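Local structure of glutathione S-transferase domain (Burkholderia graminis, 4MF5) at residues I58-E62 with T63-Y67; P244-V247 with R248-S252. The protein binds glutathione and probably transfers it to electrophilic substrates, as other members of the glutathione S-transferase superfamily do. All coordinates share one frame; numbering follows the deposited sequence.

Overall arrangement
Both contacts are local, each within a few turns of chain, and they lie side by side: contact 1 at the C-terminal end of helix 51-63, contact 2 along helix 244-250, the last helix of the chain. Both are partly buried, but contact 1 has M59 and L60 buried, whereas half of the touching residues in contact 2 are exposed. Contact 1 mixes helix-ending backbone bonds with aliphatic and aromatic packing; contact 2 is mainly regular helix bonding, with an arginine folded back along its own helix. The two helices meet through a salt bridge from E61 to R248, and Y67 OH probably hydrogen-bonds S252 OG beside it.

Contact 1. Residues I58-E62 with T63-Y67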
ATOM      1  N   ILE A  58     -17.865   2.347   2.029  1.00  7.70           N
ATOM      2  CA  ILE A  58     -17.948   3.565   2.818  1.00  7.71           C
ATOM      3  C   ILE A  58     -17.657   4.787   1.948  1.00  8.09           C
ATOM      4  O   ILE A  58     -18.372   5.781   1.991  1.00  8.23           O
ATOM      5  CB  ILE A  58     -17.025   3.524   4.043  1.00  7.74           C
ATOM      6  CG1 ILE A  58     -17.538   2.466   5.043  1.00  8.41           C
ATOM      7  CG2 ILE A  58     -16.902   4.897   4.673  1.00  8.11           C
ATOM      8  CD1 ILE A  58     -16.550   2.125   6.143  1.00  9.00           C
ATOM      9  N   MET A  59     -16.596   4.738   1.149  1.00  7.73           N
ATOM     10  CA  MET A  59     -16.268   5.869   0.277  1.00  7.94           C
ATOM     11  C   MET A  59     -17.431   6.204  -0.668  1.00  8.43           C
ATOM     12  O   MET A  59     -17.774   7.373  -0.882  1.00  9.18           O
ATOM     13  CB  MET A  59     -15.002   5.543  -0.510  1.00  8.59           C
ATOM     14  CG  MET A  59     -14.562   6.637  -1.473  1.00  9.13           C
ATOM     15  SD  MET A  59     -14.087   8.141  -0.593  1.00  9.86           S
ATOM     16  CE  MET A  59     -13.380   9.049  -1.970  1.00 10.00           C
ATOM     17  N   LEU A  60     -18.045   5.185  -1.246  1.00  8.09           N
ATOM     18  CA  LEU A  60     -19.182   5.376  -2.126  1.00  8.60           C
ATOM     19  C   LEU A  60     -20.355   5.999  -1.390  1.00  8.94           C
ATOM     20  O   LEU A  60     -21.012   6.908  -1.907  1.00  9.64           O
ATOM     21  CB  LEU A  60     -19.571   4.052  -2.794  1.00  8.05           C
ATOM     22  CG  LEU A  60     -18.534   3.533  -3.790  1.00  8.33           C
ATOM     23  CD1 LEU A  60     -18.737   2.048  -4.067  1.00  8.63           C
ATOM     24  CD2 LEU A  60     -18.542   4.328  -5.086  1.00  8.73           C
ATOM     25  N   GLU A  61     -20.647   5.522  -0.182  1.00  8.60           N
ATOM     26  CA  GLU A  61     -21.729   6.089   0.603  1.00  9.17           C
ATOM     27  C   GLU A  61     -21.435   7.518   1.034  1.00  9.53           C
ATOM     28  O   GLU A  61     -22.337   8.351   1.041  1.00 11.80           O
ATOM     29  CB  GLU A  61     -22.003   5.204   1.832  1.00  9.63           C
ATOM     30  CG  GLU A  61     -22.576   3.840   1.483  1.00 10.00           C
ATOM     31  CD  GLU A  61     -23.982   3.873   0.932  1.00 10.77           C
ATOM     32  OE1 GLU A  61     -24.686   4.889   1.109  1.00 11.55           O
ATOM     33  OE2 GLU A  61     -24.398   2.847   0.349  1.00 11.80           O
ATOM     34  N   GLU A  62     -20.191   7.825   1.381  1.00  8.80           N
ATOM     35  CA  GLU A  62     -19.821   9.177   1.789  1.00  9.42           C
ATOM     36  C   GLU A  62     -19.979  10.159   0.639  1.00 10.61           C
ATOM     37  O   GLU A  62     -20.486  11.269   0.824  1.00 13.25           O
ATOM     38  CB  GLU A  62     -18.369   9.213   2.282  1.00  9.39           C
ATOM     39  CG  GLU A  62     -18.145   8.527   3.623  1.00  8.83           C
ATOM     40  CD  GLU A  62     -18.533   9.319   4.850  1.00  9.66           C
ATOM     41  OE1 GLU A  62     -19.074  10.448   4.702  1.00 12.10           O
ATOM     42  OE2 GLU A  62     -18.293   8.816   5.964  1.00  9.54           O
ATOM     43  N   THR A  63     -19.504   9.776  -0.543  1.00 10.48           N
ATOM     44  CA  THR A  63     -19.535  10.662  -1.691  1.00 11.43           C
ATOM     45  C   THR A  63     -20.889  10.688  -2.373  1.00 11.39           C
ATOM     46  O   THR A  63     -21.124  11.565  -3.185  1.00 14.08           O
ATOM     47  CB  THR A  63     -18.474  10.306  -2.739  1.00 12.83           C
ATOM     48  OG1 THR A  63     -18.725   8.994  -3.264  1.00 13.16           O
ATOM     49  CG2 THR A  63     -17.071  10.439  -2.160  1.00 14.73           C
ATOM     50  N   GLY A  64     -21.746   9.710  -2.091  1.00 10.93           N
ATOM     51  CA  GLY A  64     -23.045   9.604  -2.720  1.00 11.71           C
ATOM     52  C   GLY A  64     -23.009   9.110  -4.155  1.00 10.37           C
ATOM     53  O   GLY A  64     -24.034   9.178  -4.843  1.00 11.90           O
ATOM     54  N   LEU A  65     -21.873   8.606  -4.628  1.00  8.98           N
ATOM     55  CA  LEU A  65     -21.824   8.127  -5.984  1.00  8.80           C
ATOM     56  C   LEU A  65     -22.698   6.885  -6.113  1.00  8.83           C
ATOM     57  O   LEU A  65     -22.552   5.948  -5.330  1.00  9.82           O
ATOM     58  CB  LEU A  65     -20.390   7.757  -6.352  1.00  9.38           C
ATOM     59  CG  LEU A  65     -20.146   7.438  -7.821  1.00  9.86           C
ATOM     60  CD1 LEU A  65     -20.194   8.687  -8.667  1.00 10.45           C
ATOM     61  CD2 LEU A  65     -18.811   6.743  -8.014  1.00 11.46           C
ATOM     62  N   PRO A  66     -23.571   6.806  -7.136  1.00  8.82           N
ATOM     63  CA  PRO A  66     -24.367   5.582  -7.269  1.00  8.55           C
ATOM     64  C   PRO A  66     -23.494   4.363  -7.502  1.00  8.37           C
ATOM     65  O   PRO A  66     -22.476   4.433  -8.199  1.00  8.81           O
ATOM     66  CB  PRO A  66     -25.239   5.874  -8.503  1.00  9.14           C
ATOM     67  CG  PRO A  66     -25.329   7.382  -8.542  1.00  9.64           C
ATOM     68  CD  PRO A  66     -23.971   7.841  -8.111  1.00  9.11           C
ATOM     69  N   TYR A  67     -23.916   3.238  -6.958  1.00  8.34           N
ATOM     70  CA  TYR A  67     -23.194   2.005  -7.216  1.00  8.61           C
ATOM     71  C   TYR A  67     -24.116   0.821  -7.113  1.00  9.00           C
ATOM     72  O   TYR A  67     -25.178   0.885  -6.476  1.00 10.27           O
ATOM     73  CB  TYR A  67     -21.996   1.856  -6.277  1.00  8.76           C
ATOM     74  CG  TYR A  67     -22.307   1.606  -4.817  1.00  8.76           C
ATOM     75  CD1 TYR A  67     -22.712   2.648  -3.989  1.00  9.07           C
ATOM     76  CD2 TYR A  67     -22.170   0.344  -4.259  1.00  9.71           C
ATOM     77  CE1 TYR A  67     -22.945   2.452  -2.633  1.00  9.51           C
ATOM     78  CE2 TYR A  67     -22.414   0.127  -2.912  1.00 10.58           C
ATOM     79  CZ  TYR A  67     -22.795   1.173  -2.107  1.00 10.12           C
ATOM     80  OH  TYR A  67     -22.999   0.923  -0.769  1.00 11.41           O
TER
HETATM   81  O   HOH W   1     -23.580   5.999  -2.776  1.00 13.32           O
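L60 and Y67 face each other across the turn that leads from helix 51-63 to strand 67-71. This is the second half of a β-α-β crossover in the thioredoxin-like N-terminal domain, where strand 67-71 returns parallel to strand 43-47.

Bonds from the backbone and from the threonine hydroxyl close the helix. M59 O accepts two bonds, from T63 N at 3.0 Å and from T63 OG1 at 3.0 Å, and the two donors approach from opposite faces of the carbonyl plane. Threonine suits this last turn because its hydroxyl, set between the backbone N and the carbonyl carbon (chi1 63°), reaches back to that oxygen. G64 then leaves the helix with a positive phi of 75°, a conformation that a residue without a side chain adopts easily; its N gives weak bonds to L60 O and E61 O. A water bridges the turn, donating to L60 O and to L65 O.

The apolar contacts spread from L60, a branched aliphatic residue able to serve two neighbours. Its CD1 lies over one face of the Y67 ring in a CH-pi contact, 3.9 Å from the centroid, while L60 CB comes within 3.6 Å of Y67 CD1. The other branch, L60 CD2, meets L65 CD2 at 3.8 Å. On another side of the helix M59 CE touches T63 CG2 at 3.9 Å, and the M59 side chain also packs on helices 112-123 and 203-216.

Charged and hydroxyl groups hold the far end of the ring. E61 divides its carboxylate: OE1 goes to R248, while OE2 takes the tyrosine. The carboxylate stands steeply to the ring, their planes 77° apart, and Y67 OH donates to the anti side of E61 OE2 at 2.6 Å.

Contact 2. Residues P244-V247 with R248-S252; sequences PAVV and RGLDS
R248 turns back over the residues one helical turn before it, P244 and A245. Its CB is 3.8 Å from P244 O, and CG comes closer to the same oxygen, at 3.4 Å. The chain bends at chi3 (-57°), which brings the guanidinium back along the helix. There NE forms a salt bridge with E61 OE1, and CZ lies 3.8 Å from A245 CA, which sits over one face of the flat group. At the tip NH1 lies over P244, 3.7 Å from its O, while NH2 reaches A245 CB at 3.7 Å. A long, flexible arginine suits this place, its methylenes lying along the backbone while its charge reaches another helix.

Beneath it the helix is regular: R248 N, G249 N and L250 N bond to P244 O, A245 O and V246 O. Proline fits the first turn, where an amide hydrogen is not needed for helical bonding. V246 and L250, one turn apart, run alongside each other, with V246 CG1 3.8 Å from L250 CD1.

Helix 244-250 rests on helix 51-63: V246 packs on I58 and E62, L250 on V54, and G249 O accepts from S57 OG. Beyond its end, S252 OG probably hydrogen-bonds Y67 OH, of the segment leading into strand 67-71.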
ATOM      1  N   PRO A 244     -23.311   8.247   9.559  1.00 10.59           N
ATOM      2  CA  PRO A 244     -24.337   7.440   8.876  1.00 11.09           C
ATOM      3  C   PRO A 244     -23.833   6.764   7.611  1.00 10.08           C
ATOM      4  O   PRO A 244     -24.235   5.629   7.322  1.00 10.14           O
ATOM      5  CB  PRO A 244     -25.455   8.457   8.596  1.00 12.88           C
ATOM      6  CG  PRO A 244     -25.355   9.365   9.784  1.00 15.81           C
ATOM      7  CD  PRO A 244     -23.861   9.542  10.001  1.00 13.11           C
ATOM      8  N   ALA A 245     -22.958   7.420   6.844  1.00  9.97           N
ATOM      9  CA  ALA A 245     -22.439   6.786   5.636  1.00 10.01           C
ATOM     10  C   ALA A 245     -21.555   5.583   5.963  1.00  9.27           C
ATOM     11  O   ALA A 245     -21.496   4.635   5.181  1.00  9.88           O
ATOM     12  CB  ALA A 245     -21.665   7.787   4.814  1.00 10.71           C
ATOM     13  N   VAL A 246     -20.848   5.645   7.097  1.00  8.98           N
ATOM     14  CA  VAL A 246     -20.053   4.507   7.543  1.00  9.30           C
ATOM     15  C   VAL A 246     -20.962   3.338   7.894  1.00  9.23           C
ATOM     16  O   VAL A 246     -20.724   2.208   7.471  1.00  9.73           O
ATOM     17  CB  VAL A 246     -19.105   4.904   8.709  1.00  9.01           C
ATOM     18  CG1 VAL A 246     -18.506   3.664   9.348  1.00  9.36           C
ATOM     19  CG2 VAL A 246     -18.033   5.842   8.206  1.00  9.17           C
ATOM     20  N   VAL A 247     -22.013   3.597   8.661  1.00  9.17           N
ATOM     21  CA  VAL A 247     -22.957   2.558   9.009  1.00  9.60           C
ATOM     22  C   VAL A 247     -23.512   1.907   7.726  1.00 10.01           C
ATOM     23  O   VAL A 247     -23.591   0.677   7.610  1.00 10.62           O
ATOM     24  CB  VAL A 247     -24.074   3.126   9.891  1.00 10.67           C
ATOM     25  CG1 VAL A 247     -25.184   2.092  10.130  1.00 15.01           C
ATOM     26  CG2 VAL A 247     -23.510   3.592  11.235  1.00 11.20           C
ATOM     27  N   ARG A 248     -23.891   2.717   6.735  1.00  9.56           N
ATOM     28  CA  ARG A 248     -24.383   2.117   5.484  1.00  9.98           C
ATOM     29  C   ARG A 248     -23.303   1.294   4.778  1.00  9.78           C
ATOM     30  O   ARG A 248     -23.562   0.190   4.297  1.00 10.43           O
ATOM     31  CB  ARG A 248     -24.927   3.189   4.540  1.00 10.52           C
ATOM     32  CG  ARG A 248     -26.173   3.911   5.051  1.00 12.15           C
ATOM     33  CD  ARG A 248     -26.841   4.760   3.992  1.00 13.39           C
ATOM     34  NE  ARG A 248     -25.976   5.771   3.403  1.00 13.95           N
ATOM     35  CZ  ARG A 248     -25.787   7.002   3.862  1.00 14.14           C
ATOM     36  NH1 ARG A 248     -26.386   7.415   4.970  1.00 14.49           N
ATOM     37  NH2 ARG A 248     -24.972   7.826   3.201  1.00 16.78           N
ATOM     38  N   GLY A 249     -22.087   1.835   4.686  1.00  9.30           N
ATOM     39  CA  GLY A 249     -21.027   1.150   3.990  1.00  9.41           C
ATOM     40  C   GLY A 249     -20.603  -0.159   4.643  1.00  9.55           C
ATOM     41  O   GLY A 249     -20.191  -1.112   3.947  1.00 10.21           O
ATOM     42  N   LEU A 250     -20.692  -0.218   5.967  1.00  9.35           N
ATOM     43  CA  LEU A 250     -20.303  -1.425   6.690  1.00 10.16           C
ATOM     44  C   LEU A 250     -21.223  -2.583   6.400  1.00 11.31           C
ATOM     45  O   LEU A 250     -20.844  -3.742   6.626  1.00 13.40           O
ATOM     46  CB  LEU A 250     -20.287  -1.163   8.186  1.00 10.61           C
ATOM     47  CG  LEU A 250     -19.118  -0.318   8.686  1.00 10.92           C
ATOM     48  CD1 LEU A 250     -19.354   0.094  10.144  1.00 11.77           C
ATOM     49  CD2 LEU A 250     -17.769  -1.023   8.535  1.00 12.40           C
ATOM     50  N   ASP A 251     -22.421  -2.298   5.891  1.00 11.04           N
ATOM     51  CA  ASP A 251     -23.413  -3.322   5.581  1.00 12.15           C
ATOM     52  C   ASP A 251     -23.631  -3.467   4.078  1.00 12.62           C
ATOM     53  O   ASP A 251     -24.724  -3.815   3.643  1.00 15.28           O
ATOM     54  CB  ASP A 251     -24.733  -2.991   6.278  1.00 16.04           C
ATOM     55  CG  ASP A 251     -25.720  -4.141   6.266  1.00 21.31           C
ATOM     56  OD1 ASP A 251     -25.299  -5.316   6.290  1.00 22.41           O
ATOM     57  OD2 ASP A 251     -26.927  -3.850   6.257  1.00 26.15           O
ATOM     58  N   SER A 252     -22.599  -3.240   3.283  1.00 11.64           N
ATOM     59  CA  SER A 252     -22.737  -3.291   1.837  1.00 11.24           C
ATOM     60  C   SER A 252     -21.496  -3.923   1.231  1.00 11.76           C
ATOM     61  O   SER A 252     -20.393  -3.454   1.512  1.00 13.17           O
ATOM     62  CB  SER A 252     -22.918  -1.869   1.301  1.00 13.48           C
ATOM     63  OG  SER A 252     -23.096  -1.882  -0.082  1.00 15.87           O
TER